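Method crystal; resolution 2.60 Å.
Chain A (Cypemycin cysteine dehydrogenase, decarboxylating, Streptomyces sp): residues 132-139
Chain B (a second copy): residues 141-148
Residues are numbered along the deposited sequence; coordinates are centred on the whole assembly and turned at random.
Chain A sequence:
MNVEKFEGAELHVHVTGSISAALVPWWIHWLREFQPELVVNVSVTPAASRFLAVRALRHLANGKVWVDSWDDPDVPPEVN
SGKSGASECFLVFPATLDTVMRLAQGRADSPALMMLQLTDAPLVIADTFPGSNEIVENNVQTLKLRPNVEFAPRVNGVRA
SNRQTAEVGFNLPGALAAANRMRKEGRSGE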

ATOM      1  N   SER A 132      41.228   7.450   3.397  1.00 48.30           N
ATOM      2  CA  SER A 132      41.383   8.846   2.927  1.00 43.91           C
ATOM      3  C   SER A 132      42.073   8.920   1.564  1.00 41.62           C
ATOM      4  O   SER A 132      42.492   7.930   1.020  1.00 41.68           O
ATOM      5  N   ASN A 133      42.055  10.095   0.965  1.00 44.54           N
ATOM      6  CA  ASN A 133      42.894  10.375  -0.222  1.00 41.25           C
ATOM      7  C   ASN A 133      43.223  11.863  -0.181  1.00 39.89           C
ATOM      8  O   ASN A 133      42.815  12.535   0.761  1.00 42.99           O
ATOM      9  N   GLU A 134      43.835  12.371  -1.228  1.00 37.17           N
ATOM     10  CA  GLU A 134      44.359  13.763  -1.266  1.00 46.66           C
ATOM     11  C   GLU A 134      43.194  14.764  -1.263  1.00 45.40           C
ATOM     12  O   GLU A 134      43.336  15.853  -0.646  1.00 47.64           O
ATOM     13  N   ILE A 135      42.089  14.392  -1.899  1.00 37.43           N
ATOM     14  CA  ILE A 135      40.939  15.296  -2.070  1.00 36.74           C
ATOM     15  C   ILE A 135      40.172  15.360  -0.756  1.00 40.41           C
ATOM     16  O   ILE A 135      39.774  16.440  -0.344  1.00 44.75           O
ATOM     17  N   VAL A 136      40.072  14.242  -0.064  1.00 38.00           N
ATOM     18  CA  VAL A 136      39.434  14.211   1.285  1.00 40.83           C
ATOM     19  C   VAL A 136      40.244  15.096   2.249  1.00 39.18           C
ATOM     20  O   VAL A 136      39.675  15.886   2.972  1.00 41.69           O
ATOM     21  N   GLU A 137      41.558  14.935   2.257  1.00 41.86           N
ATOM     22  CA  GLU A 137      42.478  15.668   3.161  1.00 41.95           C
ATOM     23  C   GLU A 137      42.302  17.165   2.868  1.00 37.61           C
ATOM     24  O   GLU A 137      42.330  17.927   3.830  1.00 41.87           O
ATOM     25  N   ASN A 138      42.113  17.549   1.600  1.00 34.01           N
ATOM     26  CA  ASN A 138      41.962  18.992   1.284  1.00 39.89           C
ATOM     27  C   ASN A 138      40.687  19.545   1.890  1.00 40.28           C
ATOM     28  O   ASN A 138      40.730  20.665   2.458  1.00 40.67           O
ATOM     29  N   ASN A 139      39.604  18.818   1.724  1.00 41.72           N
ATOM     30  CA  ASN A 139      38.266  19.141   2.314  1.00 41.50           C
ATOM     31  C   ASN A 139      38.308  19.203   3.861  1.00 36.90           C
ATOM     32  O   ASN A 139      37.751  20.144   4.416  1.00 39.34           O
TER
ATOM     33  N   GLN B 141      39.876  19.258 -12.819  1.00 44.13           N
ATOM     34  CA  GLN B 141      41.323  19.484 -12.541  1.00 43.85           C
ATOM     35  C   GLN B 141      41.625  18.872 -11.165  1.00 41.51           C
ATOM     36  O   GLN B 141      42.743  18.320 -10.982  1.00 46.99           O
ATOM     37  N   THR B 142      40.738  19.033 -10.199  1.00 34.61           N
ATOM     38  CA  THR B 142      41.007  18.560  -8.814  1.00 33.60           C
ATOM     39  C   THR B 142      41.341  17.070  -8.802  1.00 42.70           C
ATOM     40  O   THR B 142      42.106  16.608  -7.911  1.00 38.99           O
ATOM     41  N   LEU B 143      40.822  16.332  -9.770  1.00 42.43           N
ATOM     42  CA  LEU B 143      41.092  14.880  -9.804  1.00 43.18           C
ATOM     43  C   LEU B 143      42.573  14.572 -10.122  1.00 45.79           C
ATOM     44  O   LEU B 143      43.008  13.459  -9.795  1.00 46.71           O
ATOM     45  N   LYS B 144      43.375  15.515 -10.643  1.00 43.12           N
ATOM     46  CA  LYS B 144      44.826  15.263 -10.821  1.00 45.11           C
ATOM     47  C   LYS B 144      45.533  15.120  -9.471  1.00 44.57           C
ATOM     48  O   LYS B 144      46.655  14.600  -9.482  1.00 47.26           O
ATOM     49  N   LEU B 145      44.925  15.509  -8.343  1.00 42.40           N
ATOM     50  CA  LEU B 145      45.549  15.265  -7.008  1.00 44.67           C
ATOM     51  C   LEU B 145      45.636  13.759  -6.700  1.00 50.83           C
ATOM     52  O   LEU B 145      46.370  13.363  -5.736  1.00 49.87           O
ATOM     53  N   ARG B 146      44.900  12.952  -7.463  1.00 45.50           N
ATOM     54  CA  ARG B 146      44.886  11.487  -7.275  1.00 48.72           C
ATOM     55  C   ARG B 146      45.650  10.854  -8.423  1.00 46.33           C
ATOM     56  O   ARG B 146      45.278  10.980  -9.585  1.00 47.00           O
ATOM     57  N   PRO B 147      46.733  10.119  -8.113  1.00 49.00           N
ATOM     58  CA  PRO B 147      47.599   9.613  -9.165  1.00 46.43           C
ATOM     59  C   PRO B 147      46.928   8.489  -9.956  1.00 47.92           C
ATOM     60  O   PRO B 147      47.241   8.294 -11.067  1.00 48.08           O
ATOM     61  N   ASN B 148      45.968   7.793  -9.374  1.00 50.48           N
ATOM     62  CA  ASN B 148      45.373   6.598 -10.029  1.00 43.69           C
ATOM     63  C   ASN B 148      44.229   6.984 -10.975  1.00 44.74           C
ATOM     64  O   ASN B 148      43.715   6.106 -11.630  1.00 51.30           O
TER

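The N-cap and start of the chain A helix, as far as A:Asn138, pack against B:Thr142, the 3-10 segment of chain B and the loop after it. The CA atoms of A:Glu134 and B:Leu145 are 6.1 Å apart, the closest backbone register, and the two stretches together bury 381 Å². No hydrogen bond crosses directly between them, so the contact rests on apolar packing, van der Waals approaches of polar groups and one water.

The apolar part centres on A:Ile135, which gives up more area than any other residue here. Its CA-to-CB bond points sideways, but the m,t rotamer brings the end of the chain nearer to chain B. There A:Ile135 CD1 lies 3.7 Å from B:Thr142 O, 3.8 Å from B:Arg146 CG and 4.1 Å from B:Leu143 CD2, while A:Ile135 CG1 sits 3.9 Å from B:Thr142 CG2 and 4.3 Å from B:Leu145 CB. B:Leu143 starts from a CB directed away and reaches this methyl through its own m,t conformation. B:Leu145, also m,t, has its CA-to-CB bond directed toward chain A, and B:Leu145 CB is 4.1 Å from A:Glu134 CB. A:Asn138, whose CA-to-CB bond is directed toward chain B and whose chi1 is m, brings A:Asn138 ND2 to 3.2 Å from B:Leu145 CD1, a tight contact.

Among the charged groups, A:Glu134 (chi1 m, chi2 p) places its carboxylate beside B:Leu145 O, B:Arg146 CG and the B:Pro147 ring. A:Glu134 CD is 3.2 Å from B:Leu145 O, and A:Glu134 OE1 is 3.4 Å from that same oxygen; both oxygens are acceptors, so this is proximity without a hydrogen bond. A:Glu134 OE1 also meets B:Pro147 CD at 3.5 Å. The separation of A:Glu134 OE2 from B:Arg146 NE, 4.5 Å, is beyond a salt bridge, although the charges are complementary.

Water 1 lies by that gap. Its oxygen accepts from B:Arg146 NE at 2.8 Å. A:Glu134 OE2 (3.3 Å, weak) and B:Asn148 OD1 (2.9 Å) are acceptors within its donating reach, but more acceptors compete than it has protons, so the link to chain A is possible rather than fixed.

A:Asn133 combines capping with packing. In its p rotamer, A:Asn133 OD1 accepts from A:Val136 N at 2.9 Å, with an angle of 164°, and weakly from A:Ile135 N at 2.8 Å, where the angle falls to 128°. With OD1 held at the helix N terminus, A:Asn133 ND2 lies over one face of the B:Arg146 guanidinium, 3.8 Å from B:Arg146 NE. B:Arg146 (m,t,p) starts sideways and bends its end nearer to chain A; NH1 and NH2 are hydrogen-bonded elsewhere in the structure.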

ATOM      1  CB  SER A 132      42.057   9.689   3.988  1.00 44.74           C
ATOM      2  OG  SER A 132      41.730  11.070   3.840  1.00 51.18           O
ATOM      3  CB  ASN A 133      42.205   9.912  -1.501  1.00 37.92           C
ATOM      4  CG  ASN A 133      40.898  10.639  -1.763  1.00 43.65           C
ATOM      5  OD1 ASN A 133      40.804  11.863  -1.647  1.00 40.18           O
ATOM      6  ND2 ASN A 133      39.864   9.899  -2.148  1.00 41.70           N
ATOM      7  CB  GLU A 134      45.298  13.939  -2.462  1.00 49.09           C
ATOM      8  CG  GLU A 134      46.466  12.932  -2.438  1.00 59.22           C
ATOM      9  CD  GLU A 134      46.330  11.527  -3.069  1.00 70.59           C
ATOM     10  OE1 GLU A 134      47.395  11.020  -3.491  1.00 84.01           O
ATOM     11  OE2 GLU A 134      45.203  10.901  -3.123  1.00 54.50           O
ATOM     12  CB  ILE A 135      40.087  14.778  -3.218  1.00 36.61           C
ATOM     13  CG1 ILE A 135      40.820  15.035  -4.529  1.00 35.69           C
ATOM     14  CG2 ILE A 135      38.716  15.400  -3.185  1.00 37.92           C
ATOM     15  CD1 ILE A 135      40.164  14.355  -5.685  1.00 43.17           C
ATOM     16  CB  VAL A 136      39.301  12.746   1.764  1.00 42.08           C
ATOM     17  CG1 VAL A 136      38.906  12.645   3.214  1.00 38.41           C
ATOM     18  CG2 VAL A 136      38.317  11.963   0.906  1.00 37.45           C
ATOM     19  CB  GLU A 137      43.913  15.141   3.039  1.00 38.45           C
ATOM     20  CG  GLU A 137      44.105  13.812   3.786  1.00 56.90           C
ATOM     21  CD  GLU A 137      45.047  12.727   3.182  1.00 80.48           C
ATOM     22  OE1 GLU A 137      46.032  13.090   2.416  1.00 89.01           O
ATOM     23  OE2 GLU A 137      44.833  11.472   3.477  1.00 72.64           O
ATOM     24  CB  ASN A 138      42.079  19.326  -0.206  1.00 40.92           C
ATOM     25  CG  ASN A 138      43.514  19.434  -0.652  1.00 50.96           C
ATOM     26  OD1 ASN A 138      44.482  19.429   0.158  1.00 55.52           O
ATOM     27  ND2 ASN A 138      43.633  19.489  -1.963  1.00 59.11           N
ATOM     28  CB  ASN A 139      37.188  18.198   1.787  1.00 36.77           C
ATOM     29  CG  ASN A 139      36.860  18.522   0.348  1.00 37.70           C
ATOM     30  OD1 ASN A 139      36.229  19.508   0.069  1.00 50.26           O
ATOM     31  ND2 ASN A 139      37.429  17.813  -0.595  1.00 36.39           N
TER
ATOM     32  CB  GLN B 141      41.757  20.967 -12.541  1.00 45.83           C
ATOM     33  CG  GLN B 141      42.230  21.561 -13.861  1.00 59.88           C
ATOM     34  CD  GLN B 141      42.897  22.910 -13.615  1.00 75.61           C
ATOM     35  OE1 GLN B 141      42.688  23.595 -12.589  1.00 61.23           O
ATOM     36  NE2 GLN B 141      43.744  23.319 -14.566  1.00 71.19           N
ATOM     37  CB  THR B 142      39.866  18.869  -7.856  1.00 34.54           C
ATOM     38  OG1 THR B 142      39.740  20.276  -7.769  1.00 41.43           O
ATOM     39  CG2 THR B 142      40.151  18.403  -6.457  1.00 37.89           C
ATOM     40  CB  LEU B 143      40.141  14.243 -10.813  1.00 46.16           C
ATOM     41  CG  LEU B 143      38.682  14.122 -10.352  1.00 43.98           C
ATOM     42  CD1 LEU B 143      37.784  13.739 -11.513  1.00 43.68           C
ATOM     43  CD2 LEU B 143      38.515  13.120  -9.234  1.00 35.90           C
ATOM     44  CB  LYS B 144      45.463  16.337 -11.701  1.00 45.89           C
ATOM     45  CG  LYS B 144      45.257  16.081 -13.187  1.00 51.63           C
ATOM     46  CD  LYS B 144      45.047  17.353 -13.936  1.00 56.95           C
ATOM     47  CE  LYS B 144      45.277  17.240 -15.421  1.00 71.58           C
ATOM     48  NZ  LYS B 144      45.889  18.509 -15.918  1.00 92.89           N
ATOM     49  CB  LEU B 145      44.731  15.999  -5.949  1.00 49.72           C
ATOM     50  CG  LEU B 145      44.650  17.520  -6.130  1.00 54.25           C
ATOM     51  CD1 LEU B 145      44.091  18.164  -4.878  1.00 49.01           C
ATOM     52  CD2 LEU B 145      46.005  18.139  -6.488  1.00 56.12           C
ATOM     53  CB  ARG B 146      43.452  10.962  -7.192  1.00 57.48           C
ATOM     54  CG  ARG B 146      42.685  11.477  -5.976  1.00 57.84           C
ATOM     55  CD  ARG B 146      41.410  10.718  -5.682  1.00 47.87           C
ATOM     56  NE  ARG B 146      41.656   9.302  -5.441  1.00 45.76           N
ATOM     57  CZ  ARG B 146      40.735   8.359  -5.561  1.00 44.64           C
ATOM     58  NH1 ARG B 146      39.506   8.693  -5.912  1.00 42.56           N
ATOM     59  NH2 ARG B 146      41.036   7.091  -5.346  1.00 44.80           N
ATOM     60  CB  PRO B 147      48.845   9.165  -8.387  1.00 47.43           C
ATOM     61  CG  PRO B 147      48.332   8.801  -6.978  1.00 42.10           C
ATOM     62  CD  PRO B 147      47.155   9.723  -6.749  1.00 46.98           C
ATOM     63  CB  ASN B 148      44.961   5.582  -8.969  1.00 41.59           C
ATOM     64  CG  ASN B 148      44.032   6.139  -7.905  1.00 50.76           C
ATOM     65  OD1 ASN B 148      44.170   7.297  -7.483  1.00 48.42           O
ATOM     66  ND2 ASN B 148      43.113   5.290  -7.423  1.00 47.23           N
TER
HETATM   67  O   HOH W   1      44.124   8.231  -4.739  1.00 42.95           O